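Local coordinates for protein GH127 beta-L-arabinofuranoside (Geobacillus stearothermophilus, PDB 4QK0) that probably hydrolyses beta-L-arabinofuranosidic linkages, as a glycoside hydrolase of family GH127, at residues 385-390 and 639-644; 426-431 and 440-445; 436-441 and 483-488; 602-607 and 617-622. All blocks are in the same frame, centred on the assembly; numbering follows the deposited sequence.

Contact 1. Residues 385-390 and 639-644; sequences LEVWPK and GEMVVW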
# COMPACT_ATOMS: atom_id res chain seq x y z
N LEU A 385 -1.06 10.22 8.20
CA LEU A 385 -0.99 11.61 7.79
C LEU A 385 -1.92 11.95 6.67
O LEU A 385 -2.01 13.12 6.22
CB LEU A 385 0.45 11.97 7.40
CG LEU A 385 1.35 12.22 8.62
CD1 LEU A 385 1.76 10.91 9.29
CD2 LEU A 385 2.54 12.99 8.09
N GLU A 386 -2.66 10.95 6.22
CA GLU A 386 -3.65 11.15 5.15
C GLU A 386 -4.70 10.07 5.25
O GLU A 386 -4.39 8.89 5.31
CB GLU A 386 -3.00 11.08 3.79
CG GLU A 386 -3.99 11.12 2.63
CD GLU A 386 -3.28 11.22 1.29
OE1 GLU A 386 -2.65 12.24 1.06
OE2 GLU A 386 -3.28 10.24 0.51
N VAL A 387 -5.96 10.49 5.29
CA VAL A 387 -7.06 9.57 5.40
C VAL A 387 -8.14 9.87 4.36
O VAL A 387 -8.60 10.99 4.25
CB VAL A 387 -7.68 9.60 6.80
CG1 VAL A 387 -8.87 8.69 6.88
CG2 VAL A 387 -6.68 9.10 7.81
N TRP A 388 -8.48 8.83 3.60
CA TRP A 388 -9.69 8.75 2.75
C TRP A 388 -10.46 7.53 3.31
O TRP A 388 -10.08 6.42 3.04
CB TRP A 388 -9.29 8.59 1.28
CG TRP A 388 -10.43 8.47 0.27
CD1 TRP A 388 -11.73 8.81 0.45
CD2 TRP A 388 -10.33 7.96 -1.08
NE1 TRP A 388 -12.44 8.55 -0.69
CE2 TRP A 388 -11.61 8.04 -1.64
CE3 TRP A 388 -9.29 7.46 -1.86
CZ2 TRP A 388 -11.87 7.63 -2.95
CZ3 TRP A 388 -9.54 7.05 -3.16
CH2 TRP A 388 -10.81 7.14 -3.70
N PRO A 389 -11.52 7.73 4.13
CA PRO A 389 -12.11 6.59 4.86
C PRO A 389 -12.52 5.42 4.04
O PRO A 389 -12.29 4.30 4.46
CB PRO A 389 -13.32 7.19 5.53
CG PRO A 389 -12.90 8.60 5.78
CD PRO A 389 -12.15 9.00 4.53
N LYS A 390 -13.12 5.65 2.88
CA LYS A 390 -13.47 4.54 2.00
C LYS A 390 -12.30 3.67 1.66
O LYS A 390 -12.43 2.43 1.60
CB LYS A 390 -14.07 5.09 0.71
CG LYS A 390 -15.22 4.21 0.29
CD LYS A 390 -15.75 4.47 -1.12
CE LYS A 390 -16.78 3.44 -1.52
NZ LYS A 390 -16.42 2.03 -1.14
N GLY A 639 -14.11 11.35 8.81
CA GLY A 639 -13.97 12.16 7.62
C GLY A 639 -12.55 12.14 7.09
O GLY A 639 -11.63 11.61 7.74
N GLU A 640 -12.38 12.67 5.89
CA GLU A 640 -11.07 12.82 5.32
C GLU A 640 -10.19 13.74 6.19
O GLU A 640 -10.70 14.67 6.85
CB GLU A 640 -11.18 13.40 3.89
CG GLU A 640 -11.80 12.42 2.91
CD GLU A 640 -11.67 12.87 1.45
OE1 GLU A 640 -10.62 13.44 1.04
OE2 GLU A 640 -12.65 12.71 0.72
N MSE A 641 -8.87 13.51 6.09
CA MSE A 641 -7.84 14.38 6.72
C MSE A 641 -6.57 14.32 5.92
O MSE A 641 -6.24 13.27 5.43
CB MSE A 641 -7.62 13.91 8.16
CG MSE A 641 -6.62 14.78 8.92
SE MSE A 641 -4.77 14.11 8.60
CE MSE A 641 -4.84 12.50 9.58
N VAL A 642 -5.91 15.45 5.72
CA VAL A 642 -4.58 15.47 5.18
C VAL A 642 -3.72 16.46 5.89
O VAL A 642 -4.20 17.48 6.29
CB VAL A 642 -4.49 15.83 3.67
CG1 VAL A 642 -5.11 14.74 2.83
CG2 VAL A 642 -5.19 17.13 3.35
N VAL A 643 -2.42 16.14 5.94
CA VAL A 643 -1.39 17.05 6.42
C VAL A 643 -0.68 17.66 5.22
O VAL A 643 -0.55 18.88 5.13
CB VAL A 643 -0.33 16.32 7.29
CG1 VAL A 643 0.90 17.19 7.58
CG2 VAL A 643 -0.95 15.89 8.59
N TRP A 644 -0.22 16.81 4.31
CA TRP A 644 0.50 17.31 3.19
C TRP A 644 -0.50 17.68 2.10
O TRP A 644 -1.12 16.81 1.49
CB TRP A 644 1.52 16.28 2.72
CG TRP A 644 2.62 16.16 3.67
CD1 TRP A 644 2.76 15.24 4.67
CD2 TRP A 644 3.78 16.98 3.71
NE1 TRP A 644 3.90 15.47 5.35
CE2 TRP A 644 4.57 16.52 4.76
CE3 TRP A 644 4.23 18.06 2.95
CZ2 TRP A 644 5.79 17.10 5.09
CZ3 TRP A 644 5.44 18.61 3.25
CH2 TRP A 644 6.20 18.15 4.35
O HOH W 1 -0.49 14.16 4.35
O HOH W 2 -8.11 12.72 2.51
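Residues 385-390 run antiparallel to 639-644, with Glu386-Val642 as a non-hydrogen-bonded pair and Val387-Met641 as a hydrogen-bonded one. This short antiparallel bridge places strand 386-387, from the catalytic region, at the side of strand 641-647 in the mixed sheet of the C-terminal domain. Val387 N gives a nearly straight bond to Met641 O (2.8 Å), and Met641 N answers along a lone pair of Val387 O (3.1 Å). Further on, Val643 N reaches Leu385 O almost along the C=O axis.

Glu386 and Val642 lie side by side on one face, where CG of the extended Glu386 chain meets Val642 CG1 at 3.8 Å. On the opposite face are Val387 and Met641, a selenomethionine whose chain bends at chi2 and chi3, so that SE comes within 3.8 Å of Leu385 O. Leu385 CD2 touches the edge of the Trp644 indole near its plane, 3.9 Å from NE1. At the other end Pro389 crosses Glu640 at about a right angle, its CD against Glu640 CG.

The Glu640 carboxylate is well satisfied: OE1 and OE2 accept from the backbone of Leu570 and Asn569, and OE2 also forms a salt bridge with Arg544 of the second subunit. The same Arg544 makes a cation-pi contact with Trp388, so the bridge borders the dimer interface. Two waters finish the seam. One donates to Leu385 O and accepts from Trp644 N; the other donates to Glu640 OE1 and, at 2.5 Å, to Val387 O.

Contact 2. Residues 426-431 and 440-445; sequences HYIYLQ and LYVGSD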
# COMPACT_ATOMS: atom_id res chain seq x y z
N HIS A 426 8.76 15.67 34.04
CA HIS A 426 10.13 15.20 34.05
C HIS A 426 10.90 15.59 32.79
O HIS A 426 12.09 15.40 32.75
CB HIS A 426 10.21 13.69 34.07
CG HIS A 426 9.62 13.04 35.27
ND1 HIS A 426 8.66 13.66 36.03
CD2 HIS A 426 9.78 11.80 35.79
CE1 HIS A 426 8.28 12.85 36.99
NE2 HIS A 426 8.94 11.72 36.88
N TYR A 427 10.23 16.10 31.75
CA TYR A 427 10.92 16.42 30.50
C TYR A 427 11.17 17.91 30.30
O TYR A 427 11.81 18.31 29.34
CB TYR A 427 10.13 15.86 29.26
CG TYR A 427 10.01 14.36 29.28
CD1 TYR A 427 9.10 13.72 30.14
CD2 TYR A 427 10.84 13.56 28.52
CE1 TYR A 427 9.01 12.33 30.21
CE2 TYR A 427 10.75 12.18 28.58
CZ TYR A 427 9.83 11.58 29.42
OH TYR A 427 9.73 10.22 29.48
N ILE A 428 10.60 18.75 31.14
CA ILE A 428 10.68 20.19 30.91
C ILE A 428 12.11 20.71 31.16
O ILE A 428 12.60 21.54 30.39
CB ILE A 428 9.69 20.93 31.80
CG1 ILE A 428 8.26 20.48 31.49
CG2 ILE A 428 9.77 22.44 31.60
CD1 ILE A 428 7.23 20.96 32.47
N TYR A 429 12.70 20.27 32.27
CA TYR A 429 13.98 20.84 32.78
C TYR A 429 15.01 19.75 32.94
O TYR A 429 14.66 18.60 33.12
CB TYR A 429 13.80 21.53 34.16
CG TYR A 429 12.73 22.64 34.20
CD1 TYR A 429 12.99 23.92 33.75
CD2 TYR A 429 11.49 22.38 34.73
CE1 TYR A 429 12.02 24.90 33.78
CE2 TYR A 429 10.52 23.37 34.78
CZ TYR A 429 10.78 24.62 34.30
OH TYR A 429 9.78 25.59 34.36
N LEU A 430 16.27 20.11 32.84
CA LEU A 430 17.36 19.21 33.25
C LEU A 430 18.38 20.00 34.10
O LEU A 430 18.98 20.97 33.62
CB LEU A 430 18.05 18.60 32.04
CG LEU A 430 19.23 17.71 32.39
CD1 LEU A 430 18.81 16.40 33.05
CD2 LEU A 430 20.05 17.42 31.13
N GLN A 431 18.58 19.54 35.33
CA GLN A 431 19.58 20.09 36.24
C GLN A 431 20.87 19.33 36.03
O GLN A 431 20.93 18.14 36.20
CB GLN A 431 19.17 19.97 37.71
CG GLN A 431 20.19 20.55 38.69
CD GLN A 431 20.29 22.03 38.52
OE1 GLN A 431 19.36 22.75 38.87
NE2 GLN A 431 21.39 22.50 37.91
N LEU A 440 11.53 22.47 27.41
CA LEU A 440 10.14 22.73 26.94
C LEU A 440 9.57 23.98 27.59
O LEU A 440 9.93 24.37 28.74
CB LEU A 440 9.26 21.55 27.30
CG LEU A 440 9.73 20.16 26.81
CD1 LEU A 440 8.81 19.05 27.26
CD2 LEU A 440 9.82 20.11 25.32
N TYR A 441 8.75 24.67 26.81
CA TYR A 441 8.14 25.90 27.23
C TYR A 441 6.68 25.60 27.64
O TYR A 441 5.80 25.43 26.84
CB TYR A 441 8.29 26.97 26.17
CG TYR A 441 9.74 27.32 26.02
CD1 TYR A 441 10.41 27.96 27.05
CD2 TYR A 441 10.48 26.95 24.91
CE1 TYR A 441 11.77 28.25 26.95
CE2 TYR A 441 11.84 27.22 24.82
CZ TYR A 441 12.47 27.90 25.85
OH TYR A 441 13.81 28.15 25.79
N VAL A 442 6.52 25.46 28.94
CA VAL A 442 5.34 24.91 29.56
C VAL A 442 5.21 25.67 30.86
O VAL A 442 6.17 25.71 31.63
CB VAL A 442 5.52 23.43 29.94
CG1 VAL A 442 4.27 22.93 30.65
CG2 VAL A 442 5.78 22.58 28.71
N GLY A 443 4.06 26.28 31.07
CA GLY A 443 3.72 26.94 32.32
C GLY A 443 3.99 25.98 33.48
O GLY A 443 3.42 24.91 33.53
N SER A 444 4.92 26.35 34.36
CA SER A 444 5.40 25.44 35.40
C SER A 444 6.36 26.12 36.36
O SER A 444 6.82 27.24 36.12
CB SER A 444 6.16 24.30 34.77
OG SER A 444 7.25 24.81 34.01
N ASP A 445 6.66 25.44 37.45
CA ASP A 445 7.78 25.83 38.28
C ASP A 445 8.58 24.67 38.80
O ASP A 445 8.14 23.51 38.83
CB ASP A 445 7.39 26.81 39.37
CG ASP A 445 6.28 26.31 40.22
OD1 ASP A 445 6.48 25.24 40.83
OD2 ASP A 445 5.24 26.98 40.28
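Ile428 is the apolar bolt between the residues leading into strand 429-431 and those leading into strand 444-450, at the base of the beta hairpin made by strands 429-431 and 436-438. Its CB divides the side chain into two branches with different neighbours. CG2, anti to the backbone N, lies 3.5 Å from Leu440 O and at the same time rests over one face of the Tyr429 ring, offset toward the rim. CG1 takes the position anti to the carbonyl carbon (chi1 -61°) and carries the chain on, extended, to CD1. The side chain crosses that of Val442 at about a right angle, with CD1 3.9 Å from Val442 CB and also close to Ser444. Next to it along the chain, Tyr427 CB packs on Leu440 CD1 (4.0 Å), and Leu440 N makes a weak bond to Ile428 O.

The polar end is a short hydrogen-bond chain. Tyr429 OH donates to Ser444 OG at 2.7 Å, the oxygen lying at the ring edge near its plane. Ser444 OG, between the backbone N and the carbonyl carbon, donates in turn to Val442 O, from above the carbonyl plane (2.8 Å). An alanine at Ser444 would probably break this chain, leaving Tyr429 OH without its acceptor and Val442 O without its side-chain donor. Gln459 on strand 453-461 extends the network, bonding Tyr429 OH, Leu440 O and Val442 N. Every hydroxyl proton of this chain thus has a definite acceptor, which suits a buried contact and should fix the rotation of both Tyr429 OH and Ser444 OG.

Contact 3. Residues 436-441 and 483-488; sequences LFVHLY and LGLRIP
His439 O is held by two donors of one guanidinium: Arg486 NE at 2.7 Å and Arg486 NH2 at 2.9 Å, a side-on grip by two nitrogens on a single oxygen. The acceptor lies practically in the guanidinium plane. Arg486 leaves the backbone with CG anti to N (chi1 174°) and bends at chi3, which swings NE and NH2 onto that carbonyl. NH1 and NH2 form salt bridges with Asp358 and Glu361 of helix 354-365, tying the end of this strand pair to the catalytic region. An alanine at Arg486, lacking both donors and the two salt bridges, would probably loosen this turn's hold on the helix. The backbone of the same residue is also used: Tyr441 OH donates to a lone pair of Arg486 O, in the plane of the Tyr441 ring (2.7 Å).

Before this clasp the strands pair in parallel. Gly484 N bonds Leu436 O, Val438 N bonds Gly484 O nearly along the C=O axis (2.8 Å), and Arg486 N bonds Val438 O. Gly484 is fitted by its lack of a side chain, since a CB would clash with Phe437 CD1. On the other face Val438 CG2 meets Leu485 CD2 at 3.6 Å, while Leu436 and Leu483 both reach Ile457 of the neighbouring sheet. Such a parallel pair in a mixed sheet, packed against an antiparallel one, is consistent with the beta-sandwich middle domain of GH127 enzymes.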
# COMPACT_ATOMS: atom_id res chain seq x y z
N LEU A 436 21.29 24.88 34.68
CA LEU A 436 19.87 24.47 34.63
C LEU A 436 19.34 24.71 33.19
O LEU A 436 19.40 25.84 32.67
CB LEU A 436 19.06 25.23 35.66
CG LEU A 436 17.65 24.76 36.04
CD1 LEU A 436 16.60 25.55 35.33
CD2 LEU A 436 17.39 23.28 35.84
N PHE A 437 18.94 23.62 32.53
CA PHE A 437 18.45 23.64 31.11
C PHE A 437 16.93 23.65 31.07
O PHE A 437 16.31 22.90 31.82
CB PHE A 437 18.96 22.45 30.32
CG PHE A 437 20.43 22.47 30.07
CD1 PHE A 437 20.95 23.21 29.05
CD2 PHE A 437 21.29 21.82 30.93
CE1 PHE A 437 22.30 23.27 28.85
CE2 PHE A 437 22.66 21.85 30.74
CZ PHE A 437 23.17 22.60 29.70
N VAL A 438 16.36 24.55 30.26
CA VAL A 438 14.93 24.56 29.95
C VAL A 438 14.76 23.96 28.54
O VAL A 438 15.20 24.55 27.55
CB VAL A 438 14.37 25.98 30.00
CG1 VAL A 438 12.86 25.96 29.86
CG2 VAL A 438 14.72 26.61 31.34
N HIS A 439 14.17 22.76 28.48
CA HIS A 439 13.92 22.09 27.20
C HIS A 439 12.58 22.48 26.58
O HIS A 439 12.50 22.78 25.39
CB HIS A 439 13.87 20.60 27.36
CG HIS A 439 15.12 20.00 27.85
ND1 HIS A 439 16.37 20.45 27.46
CD2 HIS A 439 15.33 18.99 28.72
CE1 HIS A 439 17.29 19.74 28.07
NE2 HIS A 439 16.69 18.83 28.83
N LEU A 440 11.53 22.47 27.41
CA LEU A 440 10.14 22.73 26.94
C LEU A 440 9.57 23.98 27.59
O LEU A 440 9.93 24.37 28.74
CB LEU A 440 9.26 21.55 27.30
CG LEU A 440 9.73 20.16 26.81
CD1 LEU A 440 8.81 19.05 27.26
CD2 LEU A 440 9.82 20.11 25.32
N TYR A 441 8.75 24.67 26.81
CA TYR A 441 8.14 25.90 27.23
C TYR A 441 6.68 25.60 27.64
O TYR A 441 5.80 25.43 26.84
CB TYR A 441 8.29 26.97 26.17
CG TYR A 441 9.74 27.32 26.02
CD1 TYR A 441 10.41 27.96 27.05
CD2 TYR A 441 10.48 26.95 24.91
CE1 TYR A 441 11.77 28.25 26.95
CE2 TYR A 441 11.84 27.22 24.82
CZ TYR A 441 12.47 27.90 25.85
OH TYR A 441 13.81 28.15 25.79
N LEU A 483 21.89 29.42 33.08
CA LEU A 483 20.58 28.99 32.61
C LEU A 483 20.69 28.69 31.14
O LEU A 483 21.14 29.56 30.36
CB LEU A 483 19.59 30.13 32.75
CG LEU A 483 18.25 29.74 33.27
CD1 LEU A 483 18.45 29.33 34.73
CD2 LEU A 483 17.29 30.91 33.13
N GLY A 484 20.38 27.45 30.76
CA GLY A 484 20.45 27.04 29.33
C GLY A 484 19.06 27.01 28.72
O GLY A 484 18.23 26.25 29.17
N LEU A 485 18.79 27.88 27.77
CA LEU A 485 17.46 27.99 27.17
C LEU A 485 17.42 27.50 25.70
O LEU A 485 18.12 28.05 24.89
CB LEU A 485 17.00 29.43 27.23
CG LEU A 485 17.12 30.06 28.63
CD1 LEU A 485 16.73 31.51 28.57
CD2 LEU A 485 16.27 29.36 29.64
N ARG A 486 16.62 26.48 25.40
CA ARG A 486 16.52 26.00 24.02
C ARG A 486 15.93 27.06 23.12
O ARG A 486 14.92 27.68 23.42
CB ARG A 486 15.67 24.76 23.89
CG ARG A 486 15.46 24.35 22.41
CD ARG A 486 14.79 23.02 22.27
NE ARG A 486 13.45 23.08 22.84
CZ ARG A 486 12.31 23.23 22.15
NH1 ARG A 486 12.28 23.33 20.82
NH2 ARG A 486 11.20 23.28 22.83
N ILE A 487 16.61 27.29 22.02
CA ILE A 487 16.08 28.17 20.99
C ILE A 487 15.45 27.22 19.93
O ILE A 487 16.20 26.50 19.23
CB ILE A 487 17.17 29.08 20.40
CG1 ILE A 487 17.90 29.84 21.50
CG2 ILE A 487 16.55 30.07 19.42
CD1 ILE A 487 17.00 30.64 22.44
N PRO A 488 14.11 27.15 19.87
CA PRO A 488 13.49 26.10 19.02
C PRO A 488 13.87 26.21 17.57
O PRO A 488 13.93 27.32 17.02
CB PRO A 488 12.00 26.36 19.17
CG PRO A 488 11.89 27.05 20.52
CD PRO A 488 13.09 27.95 20.55

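Contact 4. Residues 602-607 and 617-622; sequences RVDESA and EPRTYK
Tyr621 has CG in the crowded position between the backbone N and the carbonyl carbon (chi1 64°), while Arg602 turns CG anti to its carbonyl carbon (chi1 -61°) and extends to NE. The two side chains therefore run alongside each other: Arg602 CB sits off-centre over the Tyr621 ring, 4.2 Å from its centroid, as a CH-pi contact, and Arg602 CD reaches Tyr621 OH at 3.5 Å. The guanidinium goes on past the ring to the carbonyl oxygens of Asn566 and Asn569. Asp604, with CG anti to N, meets Arg619, whose chain bends at chi2 and chi3. Asp604 OD2 stands over one face of the Arg619 guanidinium, 3.4 Å from NE, so the salt bridge rests on charge alone and no N-H points at the oxygen.

Arg602 N binds Tyr621 O (2.9 Å) and Tyr621 N returns to Arg602 O (2.8 Å), each nearly along the C=O axis; Asp604 N continues the ladder to Arg619 O. On the face of Val603 and Thr620, Val603 CG1 touches Pro618 CB at 3.9 Å, and Thr620 OG1 bonds Glu601. Val603 and Pro618 also pack on Pro541 and Lys538 of the second subunit. This is an antiparallel ladder where strand 593-603 ends and strand 620-629 begins, at one end of two neighbouring strands of the C-terminal domain's mixed sheet and beside the dimer interface.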
# COMPACT_ATOMS: atom_id res chain seq x y z
N ARG A 602 -9.86 24.58 -5.69
CA ARG A 602 -10.30 23.26 -6.09
C ARG A 602 -10.55 23.18 -7.60
O ARG A 602 -10.95 24.13 -8.25
CB ARG A 602 -11.60 22.92 -5.44
CG ARG A 602 -11.58 22.86 -3.93
CD ARG A 602 -12.83 22.17 -3.51
NE ARG A 602 -12.83 21.73 -2.12
CZ ARG A 602 -12.45 20.53 -1.71
NH1 ARG A 602 -11.91 19.64 -2.53
NH2 ARG A 602 -12.56 20.24 -0.44
N VAL A 603 -10.32 22.01 -8.15
CA VAL A 603 -10.72 21.74 -9.52
C VAL A 603 -12.23 21.52 -9.54
O VAL A 603 -12.77 20.81 -8.71
CB VAL A 603 -9.98 20.50 -10.08
CG1 VAL A 603 -10.49 20.11 -11.45
CG2 VAL A 603 -8.49 20.84 -10.14
N ASP A 604 -12.87 22.09 -10.54
CA ASP A 604 -14.32 21.98 -10.71
C ASP A 604 -14.71 20.64 -11.31
O ASP A 604 -14.34 20.31 -12.43
CB ASP A 604 -14.79 23.14 -11.60
CG ASP A 604 -16.30 23.34 -11.60
OD1 ASP A 604 -17.09 22.46 -11.18
OD2 ASP A 604 -16.70 24.44 -12.03
N GLU A 605 -15.44 19.85 -10.52
CA GLU A 605 -15.98 18.55 -10.97
C GLU A 605 -17.25 18.77 -11.82
O GLU A 605 -17.50 18.02 -12.74
CB GLU A 605 -16.29 17.58 -9.80
CG GLU A 605 -15.23 17.46 -8.72
CD GLU A 605 -15.41 16.23 -7.83
OE1 GLU A 605 -14.87 16.17 -6.66
OE2 GLU A 605 -16.11 15.31 -8.31
N SER A 606 -18.03 19.82 -11.51
CA SER A 606 -19.21 20.20 -12.31
C SER A 606 -18.87 20.34 -13.78
O SER A 606 -19.63 19.89 -14.63
CB SER A 606 -19.79 21.51 -11.81
OG SER A 606 -20.28 21.36 -10.50
N ALA A 607 -17.73 20.94 -14.08
CA ALA A 607 -17.22 20.98 -15.44
C ALA A 607 -16.84 19.60 -15.99
O ALA A 607 -16.63 19.44 -17.19
CB ALA A 607 -16.03 21.92 -15.54
N GLU A 617 -7.95 21.23 -20.10
CA GLU A 617 -7.32 22.00 -19.05
C GLU A 617 -8.36 22.14 -17.96
O GLU A 617 -9.43 22.66 -18.17
CB GLU A 617 -6.82 23.38 -19.50
CG GLU A 617 -5.46 23.79 -18.87
CD GLU A 617 -4.28 23.78 -19.88
OE1 GLU A 617 -3.30 23.00 -19.66
OE2 GLU A 617 -4.32 24.53 -20.89
N PRO A 618 -8.03 21.66 -16.76
CA PRO A 618 -9.03 21.73 -15.70
C PRO A 618 -9.33 23.19 -15.34
O PRO A 618 -8.45 24.04 -15.35
CB PRO A 618 -8.35 20.99 -14.54
CG PRO A 618 -6.87 21.18 -14.77
CD PRO A 618 -6.70 21.25 -16.26
N ARG A 619 -10.59 23.47 -15.05
CA ARG A 619 -10.99 24.76 -14.53
C ARG A 619 -11.01 24.70 -12.98
O ARG A 619 -11.53 23.74 -12.35
CB ARG A 619 -12.32 25.20 -15.14
CG ARG A 619 -12.82 26.54 -14.57
CD ARG A 619 -14.06 26.36 -13.70
NE ARG A 619 -15.31 26.28 -14.48
CZ ARG A 619 -16.28 27.20 -14.52
NH1 ARG A 619 -16.24 28.32 -13.79
NH2 ARG A 619 -17.34 26.99 -15.29
N THR A 620 -10.46 25.74 -12.38
CA THR A 620 -10.26 25.82 -10.94
C THR A 620 -11.11 26.93 -10.33
O THR A 620 -11.28 27.97 -10.97
CB THR A 620 -8.76 26.07 -10.69
OG1 THR A 620 -8.46 25.89 -9.32
CG2 THR A 620 -8.34 27.48 -11.10
N TYR A 621 -11.66 26.74 -9.13
CA TYR A 621 -12.31 27.85 -8.39
C TYR A 621 -11.75 28.00 -6.96
O TYR A 621 -11.19 27.06 -6.41
CB TYR A 621 -13.83 27.68 -8.34
CG TYR A 621 -14.31 26.46 -7.56
CD1 TYR A 621 -14.22 25.21 -8.13
CD2 TYR A 621 -14.81 26.56 -6.28
CE1 TYR A 621 -14.60 24.09 -7.45
CE2 TYR A 621 -15.23 25.42 -5.58
CZ TYR A 621 -15.11 24.19 -6.19
OH TYR A 621 -15.49 23.02 -5.58
N LYS A 622 -11.92 29.19 -6.37
CA LYS A 622 -11.39 29.54 -5.06
C LYS A 622 -12.29 29.13 -3.92
O LYS A 622 -13.50 29.25 -4.01
CB LYS A 622 -11.13 31.04 -4.97
CG LYS A 622 -9.88 31.38 -5.74
CD LYS A 622 -9.78 32.82 -6.14
CE LYS A 622 -8.32 33.20 -6.41
NZ LYS A 622 -8.23 34.67 -6.58

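Following the chain from the N terminus, contact 1 opens first at 385-390 and closes last at 639-644, joining strand 386-387 of the catalytic region to strand 641-647 of the C-terminal domain and enclosing the other three. Contact 2 closes a short loop from 426-431 to 440-445. Contact 3 begins on 436-441 before that loop is complete, shares Leu440 and Tyr441 with it, and ends at 483-488; together they build the 429-431/436-438/479-486 part of the middle domain's mixed sheet, next to helix 354-365 of the catalytic region. Contact 4, in series after them, closes the small loop 602-622. Contacts 1 and 4 reach the same mixed sheet, and both touch the second subunit.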